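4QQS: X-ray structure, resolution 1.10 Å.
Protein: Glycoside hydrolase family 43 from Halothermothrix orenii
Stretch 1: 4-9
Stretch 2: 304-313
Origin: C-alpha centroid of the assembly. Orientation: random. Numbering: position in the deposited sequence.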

# COMPACT_ATOMS: atom_id res chain seq x y z
N THR A 4 23.77 -3.96 10.29
CA THR A 4 22.49 -3.62 10.90
C THR A 4 21.74 -2.53 10.15
O THR A 4 22.27 -1.93 9.21
CB THR A 4 22.68 -3.10 12.34
OG1 THR A 4 23.43 -1.88 12.30
CG2 THR A 4 23.42 -4.13 13.18
N TYR A 5 20.50 -2.27 10.58
CA TYR A 5 19.75 -1.10 10.12
C TYR A 5 19.09 -0.40 11.31
O TYR A 5 18.82 -1.02 12.33
CB TYR A 5 18.69 -1.47 9.06
CG TYR A 5 17.45 -2.16 9.60
CD1 TYR A 5 16.36 -1.43 10.04
CD2 TYR A 5 17.36 -3.55 9.64
CE1 TYR A 5 15.21 -2.06 10.51
CE2 TYR A 5 16.22 -4.18 10.11
CZ TYR A 5 15.15 -3.43 10.55
OH TYR A 5 14.02 -4.07 11.01
N THR A 6 18.84 0.90 11.15
CA THR A 6 18.07 1.67 12.12
C THR A 6 17.02 2.44 11.35
O THR A 6 17.36 3.20 10.44
CB THR A 6 18.96 2.65 12.92
OG1 THR A 6 19.99 1.94 13.60
CG2 THR A 6 18.15 3.42 13.95
N ASN A 7 15.76 2.24 11.71
CA ASN A 7 14.69 3.02 11.11
C ASN A 7 14.79 4.47 11.53
O ASN A 7 15.29 4.77 12.61
CB ASN A 7 13.33 2.47 11.54
CG ASN A 7 12.93 1.23 10.81
OD1 ASN A 7 13.11 1.12 9.59
ND2 ASN A 7 12.34 0.28 11.53
N PRO A 8 14.28 5.38 10.70
CA PRO A 8 13.73 5.14 9.36
C PRO A 8 14.83 4.88 8.33
O PRO A 8 15.79 5.63 8.27
CB PRO A 8 13.00 6.45 9.03
CG PRO A 8 12.81 7.13 10.35
CD PRO A 8 14.02 6.76 11.14
N VAL A 9 14.71 3.84 7.51
CA VAL A 9 15.76 3.47 6.58
C VAL A 9 15.76 4.35 5.33
O VAL A 9 14.70 4.59 4.74
CB VAL A 9 15.72 1.98 6.17
CG1 VAL A 9 16.04 1.10 7.36
CG2 VAL A 9 14.38 1.61 5.55
N PRO A 304 7.08 -1.66 16.11
CA PRO A 304 8.02 -0.90 15.28
C PRO A 304 9.31 -0.61 16.03
O PRO A 304 9.29 -0.33 17.23
CB PRO A 304 7.25 0.38 15.01
CG PRO A 304 6.43 0.57 16.25
CD PRO A 304 6.01 -0.81 16.65
N THR A 305 10.44 -0.66 15.32
CA THR A 305 11.74 -0.43 15.94
C THR A 305 12.34 0.90 15.51
O THR A 305 12.09 1.40 14.41
CB THR A 305 12.75 -1.53 15.61
OG1 THR A 305 13.08 -1.49 14.22
CG2 THR A 305 12.25 -2.89 16.00
N ARG A 306 13.17 1.44 16.40
CA ARG A 306 14.00 2.61 16.11
C ARG A 306 15.35 2.47 16.78
O ARG A 306 15.90 3.45 17.27
CB ARG A 306 13.33 3.88 16.64
CG ARG A 306 12.19 4.32 15.81
CD ARG A 306 12.68 4.94 14.55
NE ARG A 306 12.20 6.31 14.44
CZ ARG A 306 11.16 6.69 13.71
NH1 ARG A 306 10.44 5.81 13.02
NH2 ARG A 306 10.82 7.97 13.67
N SER A 307 15.87 1.26 16.80
CA SER A 307 17.19 0.97 17.34
C SER A 307 17.83 -0.03 16.38
O SER A 307 17.14 -0.62 15.57
CB SER A 307 17.07 0.35 18.73
OG SER A 307 16.28 -0.82 18.70
N PRO A 308 19.15 -0.21 16.47
CA PRO A 308 19.82 -1.10 15.51
C PRO A 308 19.28 -2.53 15.51
O PRO A 308 19.19 -3.17 16.57
CB PRO A 308 21.27 -1.06 15.97
CG PRO A 308 21.41 0.25 16.64
CD PRO A 308 20.11 0.47 17.35
N GLN A 309 18.96 -3.03 14.32
CA GLN A 309 18.43 -4.38 14.13
C GLN A 309 19.34 -5.12 13.17
O GLN A 309 19.96 -4.51 12.32
CB GLN A 309 17.04 -4.33 13.49
CG GLN A 309 16.02 -3.53 14.26
CD GLN A 309 15.72 -4.10 15.61
OE1 GLN A 309 15.39 -5.29 15.75
NE2 GLN A 309 15.83 -3.27 16.64
N PRO A 310 19.38 -6.46 13.28
CA PRO A 310 20.14 -7.24 12.29
C PRO A 310 19.66 -6.93 10.88
O PRO A 310 18.46 -6.84 10.62
CB PRO A 310 19.84 -8.69 12.67
CG PRO A 310 19.51 -8.63 14.13
CD PRO A 310 18.78 -7.33 14.31
N GLY A 311 20.61 -6.76 9.97
CA GLY A 311 20.28 -6.45 8.60
C GLY A 311 19.40 -7.52 7.96
O GLY A 311 19.47 -8.67 8.36
N PRO A 312 18.56 -7.14 6.98
CA PRO A 312 17.79 -8.15 6.27
C PRO A 312 18.70 -9.27 5.77
O PRO A 312 19.75 -8.99 5.20
CB PRO A 312 17.17 -7.35 5.11
CG PRO A 312 17.01 -5.98 5.68
CD PRO A 312 18.26 -5.77 6.51
N ARG A 313 18.32 -10.52 6.02
CA ARG A 313 19.22 -11.65 5.79
C ARG A 313 19.65 -11.73 4.33
O ARG A 313 18.85 -11.64 3.41
CB ARG A 313 18.59 -12.96 6.25
CG ARG A 313 18.59 -13.14 7.78
CD ARG A 313 17.76 -14.34 8.24
NE ARG A 313 18.06 -15.45 7.37
CZ ARG A 313 19.09 -16.27 7.50
NH1 ARG A 313 19.85 -16.26 8.59
NH2 ARG A 313 19.30 -17.15 6.54
O HOH W 1 15.17 0.30 13.80

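Residues from the two ends of the chain, 298 or more positions apart in sequence, meet along 550 Å² of buried surface, counting both sides. Tyr 5 contributes most. Its backbone pairs with Gln 309 in a single antiparallel bridge: Tyr 5 N donates to Gln 309 O (2.9 Å), and Gln 309 N donates to Tyr 5 O (2.8 Å). The same carbonyl also receives a CA-H...O contact from Pro 308, CA to Tyr 5 O 3.3 Å; proline has no amide hydrogen to offer, but its CA can still approach an acceptor. The tyrosine ring, with chi1 in the p well, carries its end closer to the second stretch than its sideways CA-to-CB bond alone would suggest. Gln 309 CB lies over one ring face, 3.8 Å from the centroid of the Tyr 5 ring, while Pro 310 O approaches the ring edge, 3.5 Å from Tyr 5 CE2. Pro 312 CD adds an apolar contact to Tyr 5 CD2 (3.9 Å). The end of Gln 309 leads away from Tyr 5, and its NE2 donates to Ser 307 O (3.1 Å), so the aliphatic part meets the ring while the amide serves its own stretch.

Arg 306 covers the next largest area. Its CA-to-CB bond points away, but the chain bends back, bringing CD to 3.3 Å from Asn 7 O and setting one guanidinium face against the ring of Pro 8 (Arg 306 CZ to Pro 8 CG, 3.8 Å).

Between these contacts, buried Asn 7 points toward the second stretch and donates from ND2 to Thr 305 O (3.1 Å). Water 1 completes the link, accepting from Asn 7 N (2.9 Å) and donating to Thr 305 OG1 and Ser 307 O (both 2.8 Å), thereby tying the Asn 7 backbone amide to two groups of the second stretch.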